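PDB 4OD7: Thiol:disulfide interchange protein from Proteus mirabilis, which probably acts as a periplasmic thiol-disulfide oxidoreductase of the DsbA type, passing disulfide bonds to other proteins. Local coordinates for residues G20-V25 against K57-H62; F27-S32 against Y61-L66. The protein carries 1 engineered substitution. All coordinates share one frame; numbering follows the deposited sequence.

Overall arrangement
Contacts 1 and 2 join the same two parallel strands, 24-28 and 58-62, at successive places along their length. Their centres lie about 15 Å apart, and they share Tyr61 and His62. Contact 1 is partly buried and holds the beginning of the strand pair. Its polar bonds come from the backbone and from Gln23 and Lys57, and its packing is mostly aliphatic, with a methionine sulfur and the Tyr61 ring. Contact 2 is buried and covers the ends of the strands and the loops that follow. Aromatic rings, a histidine-backbone bond and a bridging water dominate there. It includes the redox-active position, Ser32 here, and lies beside the bound peptide. The two meet where Arg60 packs on Phe28.

Contact 1: G20-V25 against K57-H62; sequences GAPQVV and KMARYH. With SCN (thiocyanate ion), chain G.
Gln23 and Lys57 make the main polar link, using both side chain and backbone. The amide oxygen OE1 of Gln23 accepts from Lys57 N at 3.0 Å, in a nearly straight bond (167° at the hydrogen) whose donor lies above the carbonyl plane. The Lys57 chain bends at its last two torsions, chi3 -70° and chi4 -68°. This brings NZ back to Gln23 OE1, for a weak bond of 3.4 Å. Lys57 O receives Val24 N at 3.2 Å, in the plane of its carbonyl, and a weak, bent bond from Gln23 N. Ala59 N then donates to Val24 O at 2.9 Å. The Val24 and Ala59 bonds start the parallel pairing of strands 24-28 and 58-62 in the thioredoxin-fold sheet, where 58-62 is an outermost strand. On one face, Met58 SD lies alongside Val24 CB at 3.7 Å. On the other, Pro22 CG meets Ala59 CB at 3.7 Å. Val25 CG1 approaches the Tyr61 ring obliquely, 3.4 Å from CD2. Arg60 points away from segment 20-25; its NH1 donates to the nitrogen of a thiocyanate ion, probably from the crystallisation liquor, and forms a salt bridge with Glu26.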
loop_
_atom_site.group_PDB
_atom_site.type_symbol
_atom_site.label_atom_id
_atom_site.label_comp_id
_atom_site.label_asym_id
_atom_site.label_seq_id
_atom_site.Cartn_x
_atom_site.Cartn_y
_atom_site.Cartn_z
ATOM N N GLY A 20 -0.292 7.497 -17.336
ATOM C CA GLY A 20 0.560 6.318 -17.370
ATOM C C GLY A 20 0.863 5.823 -15.989
ATOM O O GLY A 20 1.980 5.390 -15.692
ATOM N N ALA A 21 -0.143 5.942 -15.136
ATOM C CA ALA A 21 -0.123 5.343 -13.821
ATOM C C ALA A 21 -0.715 3.963 -13.960
ATOM O O ALA A 21 -1.493 3.719 -14.868
ATOM C CB ALA A 21 -0.915 6.174 -12.818
ATOM N N PRO A 22 -0.351 3.049 -13.064
ATOM C CA PRO A 22 -1.054 1.771 -12.972
ATOM C C PRO A 22 -2.572 1.960 -12.800
ATOM O O PRO A 22 -2.995 3.041 -12.369
ATOM C CB PRO A 22 -0.435 1.141 -11.734
ATOM C CG PRO A 22 0.865 1.763 -11.622
ATOM C CD PRO A 22 0.742 3.138 -12.091
ATOM N N GLN A 23 -3.382 0.953 -13.120
ATOM C CA GLN A 23 -4.860 1.114 -13.040
ATOM C C GLN A 23 -5.308 1.273 -11.551
ATOM O O GLN A 23 -6.289 1.970 -11.235
ATOM C CB GLN A 23 -5.577 -0.065 -13.683
ATOM C CG GLN A 23 -5.754 0.021 -15.175
ATOM C CD GLN A 23 -6.191 -1.305 -15.746
ATOM O OE1 GLN A 23 -5.378 -2.214 -15.910
ATOM N NE2 GLN A 23 -7.485 -1.446 -16.004
ATOM N N VAL A 24 -4.610 0.567 -10.663
ATOM C CA VAL A 24 -4.797 0.728 -9.214
ATOM C C VAL A 24 -3.450 1.013 -8.485
ATOM O O VAL A 24 -2.513 0.232 -8.586
ATOM C CB VAL A 24 -5.465 -0.514 -8.576
ATOM C CG1 VAL A 24 -5.708 -0.257 -7.090
ATOM C CG2 VAL A 24 -6.798 -0.833 -9.240
ATOM N N VAL A 25 -3.363 2.127 -7.756
ATOM C CA VAL A 25 -2.192 2.427 -6.933
ATOM C C VAL A 25 -2.598 2.552 -5.449
ATOM O O VAL A 25 -3.365 3.429 -5.076
ATOM C CB VAL A 25 -1.488 3.720 -7.330
ATOM C CG1 VAL A 25 -0.196 3.863 -6.517
ATOM C CG2 VAL A 25 -1.182 3.746 -8.846
ATOM N N LYS A 57 -3.433 -3.685 -14.148
ATOM C CA LYS A 57 -2.101 -3.243 -13.728
ATOM C C LYS A 57 -2.196 -2.668 -12.325
ATOM O O LYS A 57 -2.836 -1.633 -12.157
ATOM C CB LYS A 57 -1.542 -2.180 -14.650
ATOM C CG LYS A 57 -1.379 -2.618 -16.067
ATOM C CD LYS A 57 -0.846 -1.501 -16.928
ATOM C CE LYS A 57 -1.894 -0.416 -17.126
ATOM N NZ LYS A 57 -3.030 -0.932 -17.959
ATOM N N MET A 58 -1.561 -3.332 -11.358
ATOM C CA MET A 58 -1.634 -2.954 -9.934
ATOM C C MET A 58 -0.283 -2.453 -9.422
ATOM O O MET A 58 0.776 -2.856 -9.926
ATOM C CB MET A 58 -2.035 -4.154 -9.055
ATOM C CG MET A 58 -3.216 -4.965 -9.556
ATOM S SD MET A 58 -4.737 -4.055 -9.420
ATOM C CE MET A 58 -5.333 -4.645 -7.839
ATOM N N ALA A 59 -0.330 -1.622 -8.381
ATOM C CA ALA A 59 0.860 -1.149 -7.689
ATOM C C ALA A 59 0.517 -0.925 -6.205
ATOM O O ALA A 59 -0.627 -0.606 -5.868
ATOM C CB ALA A 59 1.378 0.131 -8.317
ATOM N N ARG A 60 1.523 -1.086 -5.343
ATOM C CA ARG A 60 1.426 -0.835 -3.895
ATOM C C ARG A 60 2.684 -0.142 -3.502
ATOM O O ARG A 60 3.730 -0.749 -3.585
ATOM C CB ARG A 60 1.257 -2.133 -3.133
ATOM C CG ARG A 60 1.095 -2.006 -1.650
ATOM C CD ARG A 60 0.725 -3.346 -1.063
ATOM N NE ARG A 60 0.774 -3.380 0.404
ATOM C CZ ARG A 60 -0.163 -2.901 1.203
ATOM N NH1 ARG A 60 -1.223 -2.319 0.711
ATOM N NH2 ARG A 60 -0.046 -2.961 2.505
ATOM N N TYR A 61 2.575 1.116 -3.083
ATOM C CA TYR A 61 3.712 1.974 -2.755
ATOM C C TYR A 61 3.745 2.322 -1.277
ATOM O O TYR A 61 2.708 2.560 -0.670
ATOM C CB TYR A 61 3.655 3.249 -3.571
ATOM C CG TYR A 61 3.758 3.045 -5.083
ATOM C CD1 TYR A 61 4.431 1.954 -5.631
ATOM C CD2 TYR A 61 3.157 3.955 -5.961
ATOM C CE1 TYR A 61 4.500 1.798 -7.036
ATOM C CE2 TYR A 61 3.223 3.808 -7.325
ATOM C CZ TYR A 61 3.874 2.738 -7.856
ATOM O OH TYR A 61 3.899 2.647 -9.229
ATOM N N HIS A 62 4.952 2.364 -0.717
ATOM C CA HIS A 62 5.166 2.753 0.671
ATOM C C HIS A 62 5.496 4.262 0.747
ATOM O O HIS A 62 6.105 4.865 -0.180
ATOM C CB HIS A 62 6.285 1.928 1.291
ATOM C CG HIS A 62 6.418 2.115 2.771
ATOM N ND1 HIS A 62 7.137 3.144 3.337
ATOM C CD2 HIS A 62 5.933 1.385 3.802
ATOM C CE1 HIS A 62 7.085 3.043 4.657
ATOM N NE2 HIS A 62 6.359 1.985 4.966
HETATM S S SCN G . -4.492 1.345 -0.104
HETATM C C SCN G . -4.018 0.103 1.021
HETATM N N SCN G . -3.713 -0.660 1.881
#

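Contact 2: F27-S32 against Y61-L66; sequences FFSFYS and YHVDFL. Engineered in segment 27-32: Ser32 (natural residue Cys).
Phe28 and His62 lie at the heart of this contact, where two parallel strands of the thioredoxin fold run out into loops. The first loop leads to Ser32, an engineered residue at the redox-active position and the N-cap of helix 33-41. Backbone bonds finish the strand pairing: Phe28 N donates to Tyr61 O, and Val63 N to Phe28 O at 2.9 Å. The His62 ring adds a side-chain bond. Its CG stands anti to the backbone N (chi1 -171°), which carries the ring past Phe28 O to Phe30 N. NE2 accepts from Phe30 N at 3.1 Å, nearly straight (170° at the hydrogen) but tilted from the ring plane. ND1 bonds to Thr74 of helix 70-83, so both ring nitrogens are engaged and the ring's rotation is fixed. A water accepts from Ser29 OG and donates to Leu66 O; its approach to Val63 O is too short to be certain. That OG also accepts from Tyr31 N, forming an ST turn. Among the rings, His62 turns its edge to one face of Phe28 in a T-shaped pair, planes at 87°. Phe30 meets His62 rim to rim, with CD2 3.4 Å from His62 CD2. Apolar contacts complete the join. Val63 CG2 touches Ser29 CB at 3.6 Å. Leu66 packs on the bound peptide's backbone, while its CD1 sits 3.9 Å from Ser32 CB.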
loop_
_atom_site.group_PDB
_atom_site.type_symbol
_atom_site.label_atom_id
_atom_site.label_comp_id
_atom_site.label_asym_id
_atom_site.label_seq_id
_atom_site.Cartn_x
_atom_site.Cartn_y
_atom_site.Cartn_z
ATOM N N PHE A 27 -1.366 3.135 -1.464
ATOM C CA PHE A 27 -0.387 3.851 -0.652
ATOM C C PHE A 27 -0.541 3.442 0.823
ATOM O O PHE A 27 -1.640 3.502 1.382
ATOM C CB PHE A 27 -0.601 5.343 -0.803
ATOM C CG PHE A 27 -0.363 5.849 -2.189
ATOM C CD1 PHE A 27 0.876 6.295 -2.584
ATOM C CD2 PHE A 27 -1.405 5.924 -3.093
ATOM C CE1 PHE A 27 1.053 6.778 -3.890
ATOM C CE2 PHE A 27 -1.213 6.401 -4.378
ATOM C CZ PHE A 27 0.001 6.824 -4.771
ATOM N N PHE A 28 0.563 3.080 1.460
ATOM C CA PHE A 28 0.516 2.603 2.844
ATOM C C PHE A 28 1.800 2.926 3.562
ATOM O O PHE A 28 2.769 3.346 2.954
ATOM C CB PHE A 28 0.237 1.085 2.861
ATOM C CG PHE A 28 1.467 0.219 2.642
ATOM C CD1 PHE A 28 2.069 -0.465 3.703
ATOM C CD2 PHE A 28 2.021 0.070 1.367
ATOM C CE1 PHE A 28 3.173 -1.268 3.485
ATOM C CE2 PHE A 28 3.127 -0.717 1.170
ATOM C CZ PHE A 28 3.688 -1.396 2.237
ATOM N N SER A 29 1.791 2.702 4.864
ATOM C CA SER A 29 2.967 2.765 5.692
ATOM C C SER A 29 2.946 1.606 6.701
ATOM O O SER A 29 1.900 1.270 7.279
ATOM C CB SER A 29 3.042 4.105 6.453
ATOM O OG SER A 29 4.136 4.129 7.351
ATOM N N PHE A 30 4.106 0.996 6.911
ATOM C CA PHE A 30 4.242 -0.030 7.921
ATOM C C PHE A 30 4.065 0.554 9.300
ATOM O O PHE A 30 3.778 -0.166 10.239
ATOM C CB PHE A 30 5.576 -0.692 7.836
ATOM C CG PHE A 30 5.670 -1.684 6.731
ATOM C CD1 PHE A 30 4.906 -2.861 6.776
ATOM C CD2 PHE A 30 6.525 -1.465 5.647
ATOM C CE1 PHE A 30 5.001 -3.824 5.776
ATOM C CE2 PHE A 30 6.622 -2.419 4.636
ATOM C CZ PHE A 30 5.832 -3.597 4.698
ATOM N N TYR A 31 4.170 1.871 9.405
ATOM C CA TYR A 31 3.970 2.574 10.681
ATOM C C TYR A 31 2.534 2.892 11.053
ATOM O O TYR A 31 2.244 3.122 12.193
ATOM C CB TYR A 31 4.735 3.876 10.649
ATOM C CG TYR A 31 6.223 3.745 10.866
ATOM C CD1 TYR A 31 6.729 3.654 12.151
ATOM C CD2 TYR A 31 7.117 3.718 9.804
ATOM C CE1 TYR A 31 8.079 3.580 12.377
ATOM C CE2 TYR A 31 8.483 3.630 10.034
ATOM C CZ TYR A 31 8.941 3.559 11.325
ATOM O OH TYR A 31 10.264 3.481 11.624
ATOM N N SER A 32 1.648 2.818 10.078
ATOM C CA SER A 32 0.283 3.247 10.185
ATOM C C SER A 32 -0.641 2.159 10.796
ATOM O O SER A 32 -0.786 1.062 10.245
ATOM C CB SER A 32 -0.176 3.653 8.777
ATOM O OG SER A 32 -1.569 3.630 8.646
ATOM N N TYR A 61 2.575 1.116 -3.083
ATOM C CA TYR A 61 3.712 1.974 -2.755
ATOM C C TYR A 61 3.745 2.322 -1.277
ATOM O O TYR A 61 2.708 2.560 -0.670
ATOM C CB TYR A 61 3.655 3.249 -3.571
ATOM C CG TYR A 61 3.758 3.045 -5.083
ATOM C CD1 TYR A 61 4.431 1.954 -5.631
ATOM C CD2 TYR A 61 3.157 3.955 -5.961
ATOM C CE1 TYR A 61 4.500 1.798 -7.036
ATOM C CE2 TYR A 61 3.223 3.808 -7.325
ATOM C CZ TYR A 61 3.874 2.738 -7.856
ATOM O OH TYR A 61 3.899 2.647 -9.229
ATOM N N HIS A 62 4.952 2.364 -0.717
ATOM C CA HIS A 62 5.166 2.753 0.671
ATOM C C HIS A 62 5.496 4.262 0.747
ATOM O O HIS A 62 6.105 4.865 -0.180
ATOM C CB HIS A 62 6.285 1.928 1.291
ATOM C CG HIS A 62 6.418 2.115 2.771
ATOM N ND1 HIS A 62 7.137 3.144 3.337
ATOM C CD2 HIS A 62 5.933 1.385 3.802
ATOM C CE1 HIS A 62 7.085 3.043 4.657
ATOM N NE2 HIS A 62 6.359 1.985 4.966
ATOM N N VAL A 63 5.020 4.882 1.825
ATOM C CA VAL A 63 5.228 6.299 2.010
ATOM C C VAL A 63 6.358 6.586 3.025
ATOM O O VAL A 63 6.563 5.860 3.967
ATOM C CB VAL A 63 3.916 6.989 2.476
ATOM C CG1 VAL A 63 2.750 6.719 1.489
ATOM C CG2 VAL A 63 3.555 6.582 3.895
ATOM N N ASP A 64 7.062 7.692 2.828
ATOM C CA ASP A 64 8.204 8.036 3.652
ATOM C C ASP A 64 7.817 8.780 4.883
ATOM O O ASP A 64 8.607 8.851 5.816
ATOM C CB ASP A 64 9.186 8.928 2.897
ATOM C CG ASP A 64 9.914 8.233 1.774
ATOM O OD1 ASP A 64 9.790 7.007 1.566
ATOM O OD2 ASP A 64 10.593 8.978 1.051
ATOM N N PHE A 65 6.615 9.356 4.878
ATOM C CA PHE A 65 6.318 10.449 5.795
ATOM C C PHE A 65 5.829 10.034 7.178
ATOM O O PHE A 65 5.673 10.888 8.041
ATOM C CB PHE A 65 5.323 11.467 5.167
ATOM C CG PHE A 65 4.011 10.888 4.653
ATOM C CD1 PHE A 65 2.967 10.611 5.499
ATOM C CD2 PHE A 65 3.811 10.716 3.309
ATOM C CE1 PHE A 65 1.791 10.116 5.020
ATOM C CE2 PHE A 65 2.632 10.216 2.832
ATOM C CZ PHE A 65 1.612 9.927 3.686
ATOM N N LEU A 66 5.650 8.743 7.414
ATOM C CA LEU A 66 5.362 8.288 8.759
ATOM C C LEU A 66 6.572 7.562 9.305
ATOM O O LEU A 66 7.240 6.848 8.582
ATOM C CB LEU A 66 4.142 7.396 8.780
ATOM C CG LEU A 66 2.825 8.067 8.347
ATOM C CD1 LEU A 66 1.670 7.068 8.388
ATOM C CD2 LEU A 66 2.531 9.272 9.208
HETATM O O HOH W 1 5.946 5.744 6.297
#